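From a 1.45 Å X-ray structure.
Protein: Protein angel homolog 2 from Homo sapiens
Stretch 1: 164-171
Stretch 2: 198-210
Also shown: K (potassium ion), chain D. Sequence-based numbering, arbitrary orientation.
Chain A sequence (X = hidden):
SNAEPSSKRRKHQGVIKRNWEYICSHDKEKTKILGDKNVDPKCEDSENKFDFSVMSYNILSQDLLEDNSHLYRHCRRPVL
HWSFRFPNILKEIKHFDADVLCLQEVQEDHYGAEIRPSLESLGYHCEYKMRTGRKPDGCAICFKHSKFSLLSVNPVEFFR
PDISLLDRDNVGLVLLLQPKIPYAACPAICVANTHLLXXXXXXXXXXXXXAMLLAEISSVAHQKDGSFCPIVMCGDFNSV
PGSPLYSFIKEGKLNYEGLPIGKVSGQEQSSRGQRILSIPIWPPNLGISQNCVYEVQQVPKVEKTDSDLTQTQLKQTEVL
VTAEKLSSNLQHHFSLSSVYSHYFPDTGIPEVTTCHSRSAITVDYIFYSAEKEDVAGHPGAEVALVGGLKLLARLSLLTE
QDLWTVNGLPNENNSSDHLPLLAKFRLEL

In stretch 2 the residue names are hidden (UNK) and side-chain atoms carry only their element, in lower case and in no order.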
# COMPACT_ATOMS: atom_id res chain seq x y z
N SER A 164 1.31 -13.88 20.47
CA SER A 164 0.30 -14.72 19.82
C SER A 164 -0.57 -13.93 18.86
O SER A 164 -1.00 -14.47 17.83
CB SER A 164 -0.55 -15.42 20.88
OG SER A 164 0.22 -16.41 21.54
N LEU A 165 -0.84 -12.66 19.15
CA LEU A 165 -1.65 -11.85 18.26
C LEU A 165 -1.09 -11.81 16.85
O LEU A 165 -1.84 -11.83 15.86
CB LEU A 165 -1.71 -10.42 18.81
CG LEU A 165 -2.32 -9.34 17.94
CD1 LEU A 165 -3.80 -9.62 17.71
CD2 LEU A 165 -2.16 -7.95 18.54
N LEU A 166 0.23 -11.70 16.74
CA LEU A 166 0.90 -11.40 15.48
C LEU A 166 1.37 -12.68 14.80
O LEU A 166 2.56 -12.89 14.56
CB LEU A 166 2.04 -10.42 15.73
CG LEU A 166 1.55 -9.01 16.04
CD1 LEU A 166 2.70 -8.15 16.57
CD2 LEU A 166 0.91 -8.32 14.83
N ASP A 167 0.40 -13.51 14.44
CA ASP A 167 0.68 -14.82 13.88
C ASP A 167 0.57 -14.87 12.36
O ASP A 167 0.59 -15.96 11.79
CB ASP A 167 -0.24 -15.89 14.51
CG ASP A 167 -1.72 -15.62 14.28
OD1 ASP A 167 -2.08 -14.73 13.50
OD2 ASP A 167 -2.55 -16.33 14.91
N ARG A 168 0.51 -13.72 11.70
CA ARG A 168 0.34 -13.66 10.25
C ARG A 168 1.63 -13.21 9.56
O ARG A 168 2.45 -12.49 10.14
CB ARG A 168 -0.82 -12.72 9.90
CG ARG A 168 -2.17 -13.13 10.52
CD ARG A 168 -2.54 -14.53 10.13
NE ARG A 168 -3.96 -14.76 9.86
CZ ARG A 168 -4.88 -14.95 10.80
NH1 ARG A 168 -4.53 -14.92 12.08
NH2 ARG A 168 -6.14 -15.18 10.47
N ASP A 169 1.78 -13.61 8.30
CA ASP A 169 3.05 -13.52 7.58
C ASP A 169 3.27 -12.22 6.81
O ASP A 169 4.29 -12.10 6.10
CB ASP A 169 3.22 -14.74 6.68
CG ASP A 169 3.48 -16.00 7.48
OD1 ASP A 169 4.39 -15.98 8.36
OD2 ASP A 169 2.76 -16.99 7.25
N ASN A 170 2.42 -11.23 6.99
CA ASN A 170 2.54 -10.01 6.21
C ASN A 170 3.80 -9.22 6.57
O ASN A 170 4.39 -9.37 7.66
CB ASN A 170 1.29 -9.16 6.41
CG ASN A 170 0.04 -9.92 6.08
OD1 ASN A 170 -0.57 -10.54 6.95
ND2 ASN A 170 -0.33 -9.93 4.79
N VAL A 171 4.19 -8.35 5.64
CA VAL A 171 5.42 -7.59 5.76
C VAL A 171 5.24 -6.16 5.25
O VAL A 171 4.25 -5.80 4.61
CB VAL A 171 6.60 -8.25 5.00
CG1 VAL A 171 6.94 -9.62 5.58
CG2 VAL A 171 6.28 -8.37 3.50
N UNK A 198 -5.41 -9.58 4.81
CA UNK A 198 -6.72 -9.47 4.15
C UNK A 198 -7.86 -9.73 5.14
O UNK A 198 -8.73 -8.90 5.15
c UNK A 198 -10.92 -10.85 1.80
c UNK A 198 -8.98 -11.75 2.84
c UNK A 198 -10.30 -11.87 2.48
c UNK A 198 -8.25 -10.63 2.52
o UNK A 198 -12.23 -10.96 1.46
c UNK A 198 -8.89 -9.61 1.86
c UNK A 198 -10.21 -9.71 1.49
c UNK A 198 -6.83 -10.47 2.99
N UNK A 199 -7.77 -10.81 5.94
CA UNK A 199 -8.87 -11.32 6.76
C UNK A 199 -9.74 -10.21 7.34
O UNK A 199 -9.31 -9.47 8.23
o UNK A 199 -10.19 -12.59 9.16
c UNK A 199 -8.24 -12.17 7.87
n UNK A 199 -9.00 -14.38 8.50
c UNK A 199 -9.23 -13.07 8.56
N UNK A 200 -10.98 -10.07 6.86
CA UNK A 200 -11.80 -8.92 7.29
C UNK A 200 -12.13 -8.87 8.76
O UNK A 200 -12.38 -7.78 9.30
c UNK A 200 -11.52 -10.68 5.62
c UNK A 200 -12.60 -9.73 5.21
c UNK A 200 -13.07 -9.06 6.44
N UNK A 201 -12.24 -10.00 9.43
CA UNK A 201 -12.59 -10.02 10.87
C UNK A 201 -11.45 -9.45 11.72
O UNK A 201 -11.73 -8.87 12.72
c UNK A 201 -12.95 -11.44 11.32
n UNK A 201 -12.04 -15.86 13.87
c UNK A 201 -13.46 -11.50 12.76
n UNK A 201 -12.93 -13.87 13.20
c UNK A 201 -13.97 -12.87 13.16
n UNK A 201 -13.66 -14.88 15.13
c UNK A 201 -12.89 -14.87 14.06
N UNK A 202 -10.21 -9.68 11.34
CA UNK A 202 -9.06 -9.39 12.22
C UNK A 202 -8.50 -7.97 12.11
O UNK A 202 -7.33 -7.82 11.85
c UNK A 202 -7.97 -10.44 11.99
n UNK A 202 -8.24 -11.67 14.73
n UNK A 202 -7.13 -13.65 14.78
c UNK A 202 -7.30 -12.43 15.24
c UNK A 202 -8.46 -11.86 12.26
n UNK A 202 -6.52 -11.97 16.19
c UNK A 202 -9.10 -12.04 13.62
N UNK A 203 -9.30 -6.99 12.52
CA UNK A 203 -8.92 -5.57 12.56
C UNK A 203 -7.87 -5.32 13.63
O UNK A 203 -7.18 -4.34 13.54
N UNK A 204 -7.87 -6.14 14.68
CA UNK A 204 -6.85 -6.07 15.74
C UNK A 204 -5.48 -6.34 15.11
O UNK A 204 -4.57 -5.60 15.36
o UNK A 204 -7.83 -8.74 15.33
o UNK A 204 -7.16 -9.35 17.26
c UNK A 204 -7.41 -8.50 16.44
c UNK A 204 -7.17 -7.07 16.86
N UNK A 205 -5.35 -7.36 14.29
CA UNK A 205 -4.09 -7.62 13.60
C UNK A 205 -3.77 -6.50 12.63
O UNK A 205 -2.63 -6.01 12.58
c UNK A 205 -2.74 -9.18 12.21
c UNK A 205 -4.29 -10.10 13.97
c UNK A 205 -4.38 -11.46 13.37
c UNK A 205 -4.07 -9.01 12.94
N UNK A 206 -4.76 -6.06 11.84
CA UNK A 206 -4.51 -5.00 10.86
C UNK A 206 -3.95 -3.74 11.51
O UNK A 206 -2.99 -3.14 11.00
c UNK A 206 -7.25 -5.20 6.72
c UNK A 206 -5.79 -4.63 10.13
c UNK A 206 -6.18 -5.48 8.97
n UNK A 206 -8.09 -6.40 6.69
c UNK A 206 -7.09 -4.62 8.10
N UNK A 207 -4.59 -3.26 12.59
CA UNK A 207 -4.13 -2.03 13.24
C UNK A 207 -2.75 -2.22 13.84
O UNK A 207 -1.94 -1.28 13.83
c UNK A 207 -6.33 -0.87 13.78
c UNK A 207 -5.98 0.48 13.18
c UNK A 207 -5.11 -1.59 14.33
c UNK A 207 -7.37 -0.71 14.88
N UNK A 208 -2.44 -3.41 14.35
CA UNK A 208 -1.12 -3.64 14.93
C UNK A 208 -0.06 -3.69 13.84
O UNK A 208 1.03 -3.14 14.01
o UNK A 208 -2.17 -4.84 16.76
c UNK A 208 0.17 -5.11 16.51
c UNK A 208 -1.13 -4.92 15.77
N UNK A 209 -0.35 -4.34 12.71
CA UNK A 209 0.55 -4.31 11.57
C UNK A 209 0.81 -2.89 11.11
O UNK A 209 1.95 -2.48 10.88
o UNK A 209 -1.07 -7.02 8.60
n UNK A 209 -0.23 -8.81 9.66
c UNK A 209 -0.08 -6.65 10.75
c UNK A 209 -0.01 -5.16 10.43
c UNK A 209 -0.50 -7.51 9.57
N UNK A 210 -0.26 -2.10 10.96
CA UNK A 210 -0.08 -0.70 10.59
C UNK A 210 0.80 0.03 11.60
O UNK A 210 1.70 0.80 11.21
c UNK A 210 -0.79 1.73 8.82
c UNK A 210 -1.45 -0.03 10.47
c UNK A 210 -2.81 2.06 10.25
c UNK A 210 -1.42 1.47 10.18
K K D . -14.72 -12.36 16.85
O HOH W 1 -4.09 -13.60 16.48
O HOH W 2 -5.08 -15.82 15.01
O HOH W 3 1.27 -10.59 11.86
O HOH W 4 -6.51 -14.91 7.19
O HOH W 5 -3.22 -11.46 3.84

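Position 198 carries one carbon and then a six-carbon ring bearing an oxygen; the ring leads away from stretch 1, and the residue is Tyr198. At position 199, two carbons end in one oxygen and one nitrogen, and the nitrogen lies 3.6 Å from Arg168 NH2, near the guanidinium plane. This is Asn199; water 4 accepts from its ND2 and from Arg168 NH2, weakly from the arginine. Three carbons close a ring onto the backbone nitrogen at 200, giving Pro200, which does not reach stretch 1. Position 201 has three carbons, a nitrogen, and a carbon with two more nitrogens, again without contact: Arg201, whose NH1 lies 3.2 Å from the potassium ion.

The same pattern recurs at 202, but here the CA-to-CB bond points toward stretch 1 and a terminal nitrogen comes within 3.9 Å of Leu165 CD1. This is Arg202, at the N-cap position. Position 203 has no side-chain atoms and is Gly203, where the helix begins. At 204 there are two carbons, the second carrying two oxygens, one of which lies 3.4 Å from Leu165 CD1. This is Asp204, whose OD2 pairs with Arg202 NH2 at 2.9 Å in a salt bridge that holds the arginine against the helix start.

At 205, four carbons fork at the first, one arm two carbons long; the inner carbon of that arm packs 3.8 Å from Leu165 CD1, and its end lies 3.7 Å from Arg168 NH1. This is Ile205. Position 206, four carbons in a row ending in nitrogen, points away and is Lys206; its NZ donates to Tyr198 O at 3.0 Å. Four carbons forked at the second make 207 Leu207, out of reach. Position 208 has one carbon bearing an oxygen and a carbon, and that terminal carbon meets Leu166 CD2 at 3.7 Å. This is Thr208, whose OG1 donates to Asp204 O at 2.9 Å. Position 209 has three carbons, the third with an oxygen and a nitrogen, and the nitrogen lies 3.2 Å from Asn170 OD1. It is Gln209, and its NE2 donates to that oxygen. Position 210, four carbons forked at the second, is Leu210, without contact.

The contact thus combines apolar packing of Leu165 and Leu166 on Ile205 and Thr208 with one direct hydrogen bond, from Gln209 to Asn170. Arg168 NH1 and Arg202 NH1 lie only 4.0 Å apart, but their charges are balanced by Asp167 and Asp204 within their own stretches. Water 2 accepts from both NH1 groups, weakly from Arg168, and donates to Asp167 OD2; water 1 joins Leu165 O to Arg202 NH2, and water 3 joins Arg168 O to Gln209 NE2.

Stretch 2 198-210: YNPRRGDIKLTQL
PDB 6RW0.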